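Local structure of pseudoazurin (Blue copper protein) (Sinorhizobium meliloti, 3TU6) at residues S44-G49 with G74-Q79. The protein binds one copper ion in a cupredoxin beta barrel and probably carries electrons in the periplasm. Sequence-based numbering, arbitrary orientation.
Sequences SALMKG and GVYMYQ
A short antiparallel edge pairing of the cupredoxin barrel joins Ala45 and Leu46 to the end of strand 74-79, just ahead of the copper ligand Cys80. Ala45 and Gln79 form a hydrogen-bonded pair: Ala45 N donates to Gln79 O at 3.0 Å, and Gln79 N to Ala45 O at 2.8 Å. Beyond the non-hydrogen-bonded pair Leu46 and Tyr78, Met47 N reaches Met77 O at 2.9 Å, although Met47 lies beyond the end of strand 45-46. Met47 then crosses the side chain of Gln79 at about a right angle. Its CG, anti to the carbonyl carbon (chi1 -61°), lies near Gln79 OE1. The bend at chi3 brings Met47 CE to 3.2 Å from the same oxygen. Met47 SD rests 4.3 Å from Met77 CB. An alanine here would lack CG, SD and CE, and would probably open a gap beside Met77 CB and leave the Gln79 amide freer to turn. Leu46 turns CD1 back toward Met77 O and meets the edge of the Tyr76 ring, 4.2 Å from CD2. Ser44 OG sits obliquely to the Tyr78 ring, 3.5 Å from CD1, and is hydrogen-bonded to Trp58 NE1. The Tyr78 ring makes edge-to-face contacts with Phe20 and Phe35. Strand 45-46 is outermost in the sheet, whereas strand 74-79 is flanked across from it by strand 89-94, where Tyr76 bonds through its backbone to Ile92 and Gln79 packs on Ile89.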
loop_
_atom_site.group_PDB
_atom_site.type_symbol
_atom_site.label_atom_id
_atom_site.label_comp_id
_atom_site.label_asym_id
_atom_site.label_seq_id
_atom_site.Cartn_x
_atom_site.Cartn_y
_atom_site.Cartn_z
ATOM N N SER A 44 -5.664 -1.951 -6.901
ATOM C CA SER A 44 -5.184 -1.192 -5.751
ATOM C C SER A 44 -6.296 -0.285 -5.238
ATOM O O SER A 44 -6.837 0.525 -5.993
ATOM C CB SER A 44 -3.962 -0.355 -6.129
ATOM O OG SER A 44 -3.484 0.368 -5.007
ATOM N N ALA A 45 -6.632 -0.434 -3.959
ATOM C CA ALA A 45 -7.651 0.390 -3.314
ATOM C C ALA A 45 -7.230 0.712 -1.884
ATOM O O ALA A 45 -6.695 -0.146 -1.183
ATOM C CB ALA A 45 -8.994 -0.328 -3.321
ATOM N N LEU A 46 -7.477 1.949 -1.460
ATOM C CA LEU A 46 -7.156 2.380 -0.102
ATOM C C LEU A 46 -8.045 1.641 0.892
ATOM O O LEU A 46 -9.253 1.529 0.684
ATOM C CB LEU A 46 -7.356 3.895 0.038
ATOM C CG LEU A 46 -6.951 4.544 1.367
ATOM C CD1 LEU A 46 -5.439 4.512 1.550
ATOM C CD2 LEU A 46 -7.468 5.974 1.439
ATOM N N MET A 47 -7.442 1.134 1.963
ATOM C CA MET A 47 -8.183 0.420 3.001
ATOM C C MET A 47 -9.011 1.398 3.827
ATOM O O MET A 47 -8.647 2.570 3.963
ATOM C CB MET A 47 -7.229 -0.357 3.913
ATOM C CG MET A 47 -6.402 -1.408 3.183
ATOM S SD MET A 47 -5.515 -2.525 4.287
ATOM C CE MET A 47 -6.875 -3.472 4.969
ATOM N N LYS A 48 -10.122 0.910 4.376
ATOM C CA LYS A 48 -11.033 1.746 5.155
ATOM C C LYS A 48 -10.347 2.184 6.452
ATOM O O LYS A 48 -9.952 1.348 7.268
ATOM C CB LYS A 48 -12.338 0.991 5.454
ATOM C CG LYS A 48 -13.585 1.872 5.531
ATOM C CD LYS A 48 -13.568 2.807 6.733
ATOM C CE LYS A 48 -14.897 3.529 6.903
ATOM N NZ LYS A 48 -16.008 2.603 7.260
ATOM N N GLY A 49 -10.198 3.495 6.625
ATOM C CA GLY A 49 -9.516 4.059 7.790
ATOM C C GLY A 49 -8.002 3.922 7.739
ATOM O O GLY A 49 -7.330 4.069 8.764
ATOM N N GLY A 74 1.669 11.184 5.948
ATOM C CA GLY A 74 1.196 10.073 6.770
ATOM C C GLY A 74 1.369 8.733 6.083
ATOM O O GLY A 74 1.958 8.646 5.003
ATOM N N VAL A 75 0.852 7.686 6.719
ATOM C CA VAL A 75 0.897 6.336 6.173
ATOM C C VAL A 75 -0.418 6.011 5.471
ATOM O O VAL A 75 -1.497 6.208 6.034
ATOM C CB VAL A 75 1.143 5.290 7.277
ATOM C CG1 VAL A 75 1.262 3.896 6.673
ATOM C CG2 VAL A 75 2.391 5.641 8.072
ATOM N N TYR A 76 -0.310 5.520 4.239
ATOM C CA TYR A 76 -1.460 5.096 3.451
ATOM C C TYR A 76 -1.432 3.573 3.326
ATOM O O TYR A 76 -0.524 3.020 2.706
ATOM C CB TYR A 76 -1.410 5.727 2.057
ATOM C CG TYR A 76 -1.596 7.231 2.033
ATOM C CD1 TYR A 76 -0.597 8.088 2.492
ATOM C CD2 TYR A 76 -2.764 7.797 1.529
ATOM C CE1 TYR A 76 -0.765 9.468 2.463
ATOM C CE2 TYR A 76 -2.939 9.173 1.498
ATOM C CZ TYR A 76 -1.938 10.003 1.963
ATOM O OH TYR A 76 -2.117 11.366 1.930
ATOM N N MET A 77 -2.417 2.903 3.924
ATOM C CA MET A 77 -2.537 1.447 3.834
ATOM C C MET A 77 -3.558 1.080 2.763
ATOM O O MET A 77 -4.725 1.466 2.853
ATOM C CB MET A 77 -2.966 0.853 5.176
ATOM C CG MET A 77 -2.017 1.153 6.332
ATOM S SD MET A 77 -0.353 0.491 6.121
ATOM C CE MET A 77 -0.672 -1.274 6.130
ATOM N N TYR A 78 -3.110 0.334 1.755
ATOM C CA TYR A 78 -3.956 -0.056 0.627
ATOM C C TYR A 78 -3.907 -1.569 0.414
ATOM O O TYR A 78 -3.036 -2.253 0.957
ATOM C CB TYR A 78 -3.527 0.689 -0.641
ATOM C CG TYR A 78 -2.160 0.307 -1.165
ATOM C CD1 TYR A 78 -2.009 -0.750 -2.056
ATOM C CD2 TYR A 78 -1.019 1.005 -0.775
ATOM C CE1 TYR A 78 -0.765 -1.112 -2.537
ATOM C CE2 TYR A 78 0.237 0.655 -1.261
ATOM C CZ TYR A 78 0.355 -0.404 -2.142
ATOM O OH TYR A 78 1.588 -0.763 -2.633
ATOM N N GLN A 79 -4.839 -2.082 -0.385
ATOM C CA GLN A 79 -4.995 -3.524 -0.559
ATOM C C GLN A 79 -5.370 -3.917 -1.982
ATOM O O GLN A 79 -5.787 -3.078 -2.782
ATOM C CB GLN A 79 -6.077 -4.043 0.393
ATOM C CG GLN A 79 -7.483 -3.522 0.086
ATOM C CD GLN A 79 -8.543 -4.109 1.000
ATOM O OE1 GLN A 79 -8.348 -4.218 2.211
ATOM N NE2 GLN A 79 -9.677 -4.485 0.421
#